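Local coordinates for alcohol dehydrogenase, zinc-containing (Streptococcus pneumoniae serotype 2, PDB 5YLN), which probably oxidises alcohols with NAD+ as a zinc-containing alcohol dehydrogenase, and is seen here with bound zinc and without coenzyme, at residues L185-L189 with T211-A217; I162-K168 with T267-C271. All blocks are in the same frame, centred on the assembly; numbering follows the deposited sequence.

Contact 1 (L185-L189 with T211-A217)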
ATOM      1  N   LEU A 185       9.698 -19.443  -2.083  1.00 32.20           N
ATOM      2  CA  LEU A 185      10.655 -20.035  -1.150  1.00 30.04           C
ATOM      3  C   LEU A 185      11.705 -19.020  -0.717  1.00 35.78           C
ATOM      4  O   LEU A 185      12.111 -18.999   0.452  1.00 33.36           O
ATOM      5  CB  LEU A 185      11.312 -21.264  -1.775  1.00 28.86           C
ATOM      6  CG  LEU A 185      10.329 -22.426  -1.935  1.00 34.27           C
ATOM      7  CD1 LEU A 185      10.878 -23.589  -2.812  1.00 31.48           C
ATOM      8  CD2 LEU A 185       9.894 -22.909  -0.533  1.00 28.44           C
ATOM      9  N   ALA A 186      12.147 -18.163  -1.643  1.00 29.14           N
ATOM     10  CA  ALA A 186      13.115 -17.129  -1.297  1.00 30.52           C
ATOM     11  C   ALA A 186      12.548 -16.164  -0.257  1.00 33.09           C
ATOM     12  O   ALA A 186      13.248 -15.765   0.684  1.00 34.10           O
ATOM     13  CB  ALA A 186      13.540 -16.380  -2.558  1.00 30.32           C
ATOM     14  N   ALA A 187      11.280 -15.780  -0.417  1.00 30.15           N
ATOM     15  CA  ALA A 187      10.607 -14.959   0.588  1.00 34.25           C
ATOM     16  C   ALA A 187      10.471 -15.701   1.915  1.00 35.12           C
ATOM     17  O   ALA A 187      10.563 -15.094   2.990  1.00 29.74           O
ATOM     18  CB  ALA A 187       9.231 -14.547   0.073  1.00 26.89           C
ATOM     19  N   LEU A 188      10.202 -17.008   1.848  1.00 30.28           N
ATOM     20  CA  LEU A 188      10.103 -17.823   3.049  1.00 29.34           C
ATOM     21  C   LEU A 188      11.409 -17.801   3.842  1.00 33.87           C
ATOM     22  O   LEU A 188      11.397 -17.670   5.072  1.00 35.12           O
ATOM     23  CB  LEU A 188       9.736 -19.249   2.657  1.00 26.78           C
ATOM     24  CG  LEU A 188       9.719 -20.307   3.762  1.00 32.70           C
ATOM     25  CD1 LEU A 188       8.707 -19.959   4.868  1.00 29.38           C
ATOM     26  CD2 LEU A 188       9.404 -21.679   3.151  1.00 27.68           C
ATOM     27  N   LEU A 189      12.549 -17.921   3.152  1.00 32.04           N
ATOM     28  CA  LEU A 189      13.831 -17.934   3.853  1.00 31.13           C
ATOM     29  C   LEU A 189      14.106 -16.594   4.527  1.00 31.09           C
ATOM     30  O   LEU A 189      14.544 -16.547   5.679  1.00 32.60           O
ATOM     31  CB  LEU A 189      14.970 -18.278   2.892  1.00 25.92           C
ATOM     32  CG  LEU A 189      14.932 -19.711   2.354  1.00 38.40           C
ATOM     33  CD1 LEU A 189      16.008 -19.892   1.320  1.00 31.40           C
ATOM     34  CD2 LEU A 189      15.092 -20.713   3.478  1.00 39.71           C
ATOM     35  N   THR A 211       8.441 -29.203   0.523  1.00 33.70           N
ATOM     36  CA  THR A 211       9.720 -28.499   0.514  1.00 33.45           C
ATOM     37  C   THR A 211       9.640 -27.224   1.361  1.00 38.24           C
ATOM     38  O   THR A 211      10.601 -26.862   2.048  1.00 36.04           O
ATOM     39  CB  THR A 211      10.126 -28.181  -0.931  1.00 32.24           C
ATOM     40  OG1 THR A 211      10.262 -29.395  -1.682  1.00 44.85           O
ATOM     41  CG2 THR A 211      11.452 -27.415  -0.975  1.00 42.08           C
ATOM     42  N   ALA A 212       8.489 -26.541   1.342  1.00 33.78           N
ATOM     43  CA  ALA A 212       8.355 -25.308   2.114  1.00 36.05           C
ATOM     44  C   ALA A 212       8.513 -25.576   3.608  1.00 30.14           C
ATOM     45  O   ALA A 212       9.216 -24.842   4.311  1.00 32.12           O
ATOM     46  CB  ALA A 212       7.008 -24.648   1.821  1.00 33.50           C
ATOM     47  N   LEU A 213       7.868 -26.634   4.106  1.00 33.53           N
ATOM     48  CA  LEU A 213       8.072 -27.042   5.493  1.00 39.55           C
ATOM     49  C   LEU A 213       9.540 -27.346   5.766  1.00 42.20           C
ATOM     50  O   LEU A 213      10.064 -26.988   6.826  1.00 46.67           O
ATOM     51  CB  LEU A 213       7.197 -28.252   5.820  1.00 41.97           C
ATOM     52  CG  LEU A 213       5.673 -28.061   5.742  1.00 39.27           C
ATOM     53  CD1 LEU A 213       4.943 -29.367   6.067  1.00 36.59           C
ATOM     54  CD2 LEU A 213       5.204 -26.960   6.661  1.00 38.71           C
ATOM     55  N   SER A 214      10.227 -27.982   4.808  1.00 41.78           N
ATOM     56  CA  SER A 214      11.665 -28.202   4.950  1.00 39.38           C
ATOM     57  C   SER A 214      12.416 -26.891   5.111  1.00 37.45           C
ATOM     58  O   SER A 214      13.431 -26.833   5.812  1.00 37.24           O
ATOM     59  CB  SER A 214      12.230 -28.947   3.736  1.00 40.62           C
ATOM     60  OG  SER A 214      12.153 -30.334   3.924  1.00 54.43           O
ATOM     61  N   PHE A 215      11.975 -25.847   4.417  1.00 32.17           N
ATOM     62  CA  PHE A 215      12.668 -24.567   4.462  1.00 32.69           C
ATOM     63  C   PHE A 215      12.286 -23.717   5.677  1.00 33.99           C
ATOM     64  O   PHE A 215      12.811 -22.607   5.829  1.00 38.44           O
ATOM     65  CB  PHE A 215      12.401 -23.768   3.183  1.00 39.61           C
ATOM     66  CG  PHE A 215      13.221 -24.198   2.005  1.00 39.24           C
ATOM     67  CD1 PHE A 215      13.672 -25.506   1.882  1.00 41.72           C
ATOM     68  CD2 PHE A 215      13.546 -23.286   1.011  1.00 37.77           C
ATOM     69  CE1 PHE A 215      14.428 -25.899   0.776  1.00 44.05           C
ATOM     70  CE2 PHE A 215      14.302 -23.677  -0.102  1.00 40.52           C
ATOM     71  CZ  PHE A 215      14.742 -24.987  -0.213  1.00 38.62           C
ATOM     72  N   GLY A 216      11.400 -24.197   6.541  1.00 31.08           N
ATOM     73  CA  GLY A 216      11.036 -23.463   7.728  1.00 36.54           C
ATOM     74  C   GLY A 216       9.661 -22.841   7.741  1.00 36.56           C
ATOM     75  O   GLY A 216       9.405 -21.980   8.597  1.00 36.46           O
ATOM     76  N   ALA A 217       8.774 -23.223   6.825  1.00 32.68           N
ATOM     77  CA  ALA A 217       7.376 -22.865   7.001  1.00 33.64           C
ATOM     78  C   ALA A 217       6.823 -23.590   8.218  1.00 35.24           C
ATOM     79  O   ALA A 217       7.182 -24.738   8.496  1.00 37.20           O
ATOM     80  CB  ALA A 217       6.546 -23.224   5.766  1.00 32.50           C
TER

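Contact 2 (I162-K168 with T267-C271)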
ATOM      1  N   ILE A 162      10.857  -6.959  -1.698  1.00 28.44           N
ATOM      2  CA  ILE A 162       9.514  -6.818  -2.247  1.00 25.58           C
ATOM      3  C   ILE A 162       8.473  -7.665  -1.513  1.00 30.28           C
ATOM      4  O   ILE A 162       7.306  -7.271  -1.435  1.00 35.69           O
ATOM      5  CB  ILE A 162       9.509  -7.143  -3.759  1.00 27.16           C
ATOM      6  CG1 ILE A 162      10.641  -6.383  -4.466  1.00 29.27           C
ATOM      7  CG2 ILE A 162       8.127  -6.882  -4.363  1.00 30.28           C
ATOM      8  CD1 ILE A 162      10.676  -4.862  -4.179  1.00 27.85           C
ATOM      9  N   GLY A 163       8.853  -8.800  -0.947  1.00 27.30           N
ATOM     10  CA  GLY A 163       7.924  -9.599  -0.174  1.00 35.34           C
ATOM     11  C   GLY A 163       7.951  -9.381   1.334  1.00 41.12           C
ATOM     12  O   GLY A 163       6.916  -9.428   1.996  1.00 66.74           O
ATOM     13  N   VAL A 164       9.146  -9.172   1.910  1.00 31.06           N
ATOM     14  CA  VAL A 164       9.313  -9.201   3.360  1.00 31.77           C
ATOM     15  C   VAL A 164       9.306  -7.782   3.947  1.00 29.06           C
ATOM     16  O   VAL A 164       8.554  -7.473   4.883  1.00 28.41           O
ATOM     17  CB  VAL A 164      10.582  -9.978   3.767  1.00 33.28           C
ATOM     18  CG1 VAL A 164      10.893  -9.817   5.292  1.00 26.00           C
ATOM     19  CG2 VAL A 164      10.409 -11.449   3.398  1.00 28.07           C
ATOM     20  N   LEU A 165      10.104  -6.888   3.362  1.00 31.28           N
ATOM     21  CA  LEU A 165      10.185  -5.506   3.852  1.00 27.11           C
ATOM     22  C   LEU A 165       8.930  -4.698   3.504  1.00 27.18           C
ATOM     23  O   LEU A 165       8.367  -4.001   4.358  1.00 29.49           O
ATOM     24  CB  LEU A 165      11.454  -4.824   3.304  1.00 26.02           C
ATOM     25  CG  LEU A 165      12.752  -5.357   3.944  1.00 27.58           C
ATOM     26  CD1 LEU A 165      14.003  -4.712   3.344  1.00 30.21           C
ATOM     27  CD2 LEU A 165      12.707  -5.129   5.452  1.00 32.96           C
ATOM     28  N   LYS A 166       8.455  -4.779   2.257  1.00 32.76           N
ATOM     29  CA  LYS A 166       7.223  -4.058   1.936  1.00 28.33           C
ATOM     30  C   LYS A 166       6.032  -4.649   2.671  1.00 26.12           C
ATOM     31  O   LYS A 166       5.094  -3.927   3.019  1.00 35.13           O
ATOM     32  CB  LYS A 166       6.999  -4.028   0.423  1.00 25.10           C
ATOM     33  CG  LYS A 166       8.051  -3.174  -0.279  1.00 30.50           C
ATOM     34  CD  LYS A 166       7.755  -3.006  -1.755  1.00 41.00           C
ATOM     35  CE  LYS A 166       8.740  -2.050  -2.409  1.00 40.63           C
ATOM     36  NZ  LYS A 166       8.456  -0.638  -2.044  1.00 51.58           N
ATOM     37  N   GLY A 167       6.086  -5.928   2.984  1.00 24.01           N
ATOM     38  CA  GLY A 167       5.025  -6.548   3.750  1.00 24.26           C
ATOM     39  C   GLY A 167       5.042  -6.229   5.220  1.00 35.10           C
ATOM     40  O   GLY A 167       4.054  -6.495   5.903  1.00 33.92           O
ATOM     41  N   LYS A 168       6.147  -5.667   5.714  1.00 38.09           N
ATOM     42  CA  LYS A 168       6.288  -5.295   7.115  1.00 31.45           C
ATOM     43  C   LYS A 168       6.167  -6.515   8.024  1.00 34.68           C
ATOM     44  O   LYS A 168       5.441  -6.505   9.021  1.00 31.21           O
ATOM     45  CB  LYS A 168       5.271  -4.203   7.488  1.00 31.64           C
ATOM     46  CG  LYS A 168       5.420  -2.929   6.660  1.00 34.29           C
ATOM     47  CD  LYS A 168       4.614  -1.741   7.206  1.00 38.69           C
ATOM     48  CE  LYS A 168       3.120  -2.035   7.218  1.00 54.06           C
ATOM     49  NZ  LYS A 168       2.259  -0.954   7.808  1.00 53.08           N
ATOM     50  N   THR A 267      -0.857  -6.207   5.147  1.00 29.69           N
ATOM     51  CA  THR A 267      -0.315  -5.811   3.853  1.00 25.55           C
ATOM     52  C   THR A 267      -0.321  -7.002   2.897  1.00 28.79           C
ATOM     53  O   THR A 267       0.170  -8.083   3.234  1.00 33.80           O
ATOM     54  CB  THR A 267       1.105  -5.244   3.996  1.00 26.48           C
ATOM     55  OG1 THR A 267       1.067  -4.028   4.759  1.00 33.81           O
ATOM     56  CG2 THR A 267       1.740  -4.960   2.645  1.00 24.88           C
ATOM     57  N   VAL A 268      -0.894  -6.807   1.718  1.00 34.21           N
ATOM     58  CA  VAL A 268      -0.690  -7.709   0.585  1.00 30.28           C
ATOM     59  C   VAL A 268       0.526  -7.184  -0.170  1.00 29.32           C
ATOM     60  O   VAL A 268       0.483  -6.088  -0.738  1.00 31.58           O
ATOM     61  CB  VAL A 268      -1.924  -7.765  -0.324  1.00 26.78           C
ATOM     62  CG1 VAL A 268      -1.682  -8.703  -1.532  1.00 27.06           C
ATOM     63  CG2 VAL A 268      -3.167  -8.201   0.460  1.00 27.19           C
ATOM     64  N   ALA A 269       1.625  -7.937  -0.137  1.00 28.20           N
ATOM     65  CA  ALA A 269       2.860  -7.566  -0.830  1.00 28.05           C
ATOM     66  C   ALA A 269       2.939  -8.380  -2.111  1.00 32.67           C
ATOM     67  O   ALA A 269       3.225  -9.580  -2.070  1.00 32.40           O
ATOM     68  CB  ALA A 269       4.099  -7.808   0.040  1.00 25.46           C
ATOM     69  N   ASN A 270       2.693  -7.723  -3.243  1.00 34.90           N
ATOM     70  CA  ASN A 270       2.828  -8.355  -4.546  1.00 38.69           C
ATOM     71  C   ASN A 270       4.301  -8.414  -4.944  1.00 33.64           C
ATOM     72  O   ASN A 270       4.990  -7.393  -4.916  1.00 34.26           O
ATOM     73  CB  ASN A 270       2.038  -7.591  -5.606  1.00 37.07           C
ATOM     74  CG  ASN A 270       2.191  -8.211  -6.990  1.00 48.01           C
ATOM     75  OD1 ASN A 270       1.463  -9.137  -7.346  1.00 55.43           O
ATOM     76  ND2 ASN A 270       3.149  -7.711  -7.767  1.00 45.82           N
ATOM     77  N   CYS A 271       4.774  -9.598  -5.344  1.00 30.17           N
ATOM     78  CA  CYS A 271       6.123  -9.742  -5.897  1.00 46.08           C
ATOM     79  C   CYS A 271       6.139  -9.967  -7.393  1.00 50.06           C
ATOM     80  O   CYS A 271       7.003  -9.427  -8.077  1.00 54.62           O
ATOM     81  CB  CYS A 271       6.862 -10.919  -5.258  1.00 52.27           C
ATOM     82  SG  CYS A 271       6.744 -10.980  -3.502  1.00 62.54           S
TER
HETATM   83  O   HOH W   1       5.413  -5.556  -2.688  1.00 31.47           O

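Contact 1 (L185-L189 with T211-A217)
Leu185, Leu188 and Leu189 of helix 182-191 close round Ala212 in the last turn of helix 206-214 and Phe215 near its end, packing two neighbouring helices of the Rossmann-type domain. Leu188 points across the joint. Its CB carries CG anti to the backbone N (chi1 174°), which directs the fork at the other helix, and the two methyls then part. CD2 touches both Ala212 and Phe215, 3.4 Å from Ala212 O and 3.7 Å from Phe215 CB. CD1 turns to the residues that follow the helix, 3.8 Å from Ala217 N and 4.0 Å from Ala217 CB. Leu199 and Met201 of strand 198-203 also touch Leu188.

One turn earlier, Leu185 crosses Phe215 at about a right angle. Its CB nears ring atom CE2, and its CD2 sits 4.0 Å from Phe215 CD2 while also meeting Ala212 CA. Leu189 comes to the same ring atom, with its CD2 3.9 Å from Phe215 CD2, so two leucine methyls meet the ring obliquely. Lys318 adds a cation-pi contact to this ring.

Gly216, the first residue to leave helical angles, makes a Schellman motif; its positive phi (108°) turns the chain so that Ala217 N bonds back to Ala212 O at 3.0 Å. The Leu188 methyls thus rest on a polar pair already satisfied. Gln192 NE2 binds both Leu188 O and Phe215 O, a polar tie between the helix ends. The side chains themselves meet through carbon, implying cohesion from the methyls of branched leucines fitted against a ring and small alanines.

Contact 2 (I162-K168 with T267-C271)
Thr267 and Ala269, on one face of strand 266-270 in the parallel Rossmann-type sheet, pack against the end of helix 157-165 and the turn after it. The tight part joins small residues to one isoleucine methyl. Ala269 CB points at the helix backbone and lies 3.6 Å from Ile162 O and 3.8 Å from Gly163 O. The backbone of Gly163 lies directly against Cys271, its CA 3.8 Å from Cys271 SG. Next to it Ile162 CG2, anti to the backbone N, makes the closest approach, 3.2 Å from Asn270 O, and also reaches Cys271 CA.

Further along, Thr267 sets CG2 against Lys166 O at 3.5 Å and CB against Gly167 O, while its OG1 bonds to Asn291 ND2 in the adjoining strand. The looser side is at Lys168, an exposed residue whose positive phi completes a Schellman motif. Its chain bends at chi3 (-61°) and crosses Thr267 at about a right angle, with Lys168 CE 3.8 Å from Thr267 OG1.

At the other end, near the second subunit, whose Leu282 packs on Asn270, one water bridges the backbones, donating to Ile162 O at 2.8 Å and to Asn270 O at 2.9 Å.

How the contacts relate
Both contacts belong to the Rossmann-type domain, their centres about 16 Å apart. Along the chain, residues 162-168 come first, then 185-189 and 211-217, and 267-271 last, so contact 1 falls wholly between the two halves of contact 2. Helix 182-191 links their packing beside the sheet: it forms one side of contact 1, and its Ala187 O packs on Val164 CG2 of contact 2 at 3.7 Å. Contact 1 pairs two helices beside strand 198-203, whereas contact 2 lays a helix end on strand 266-270 of the same six-stranded parallel sheet. Contact 1 lies away from the metal sites, while the side chain of Cys271 in contact 2 is about 11 Å from a bound zinc ion and about 11 Å from that of Cys42, a zinc ligand.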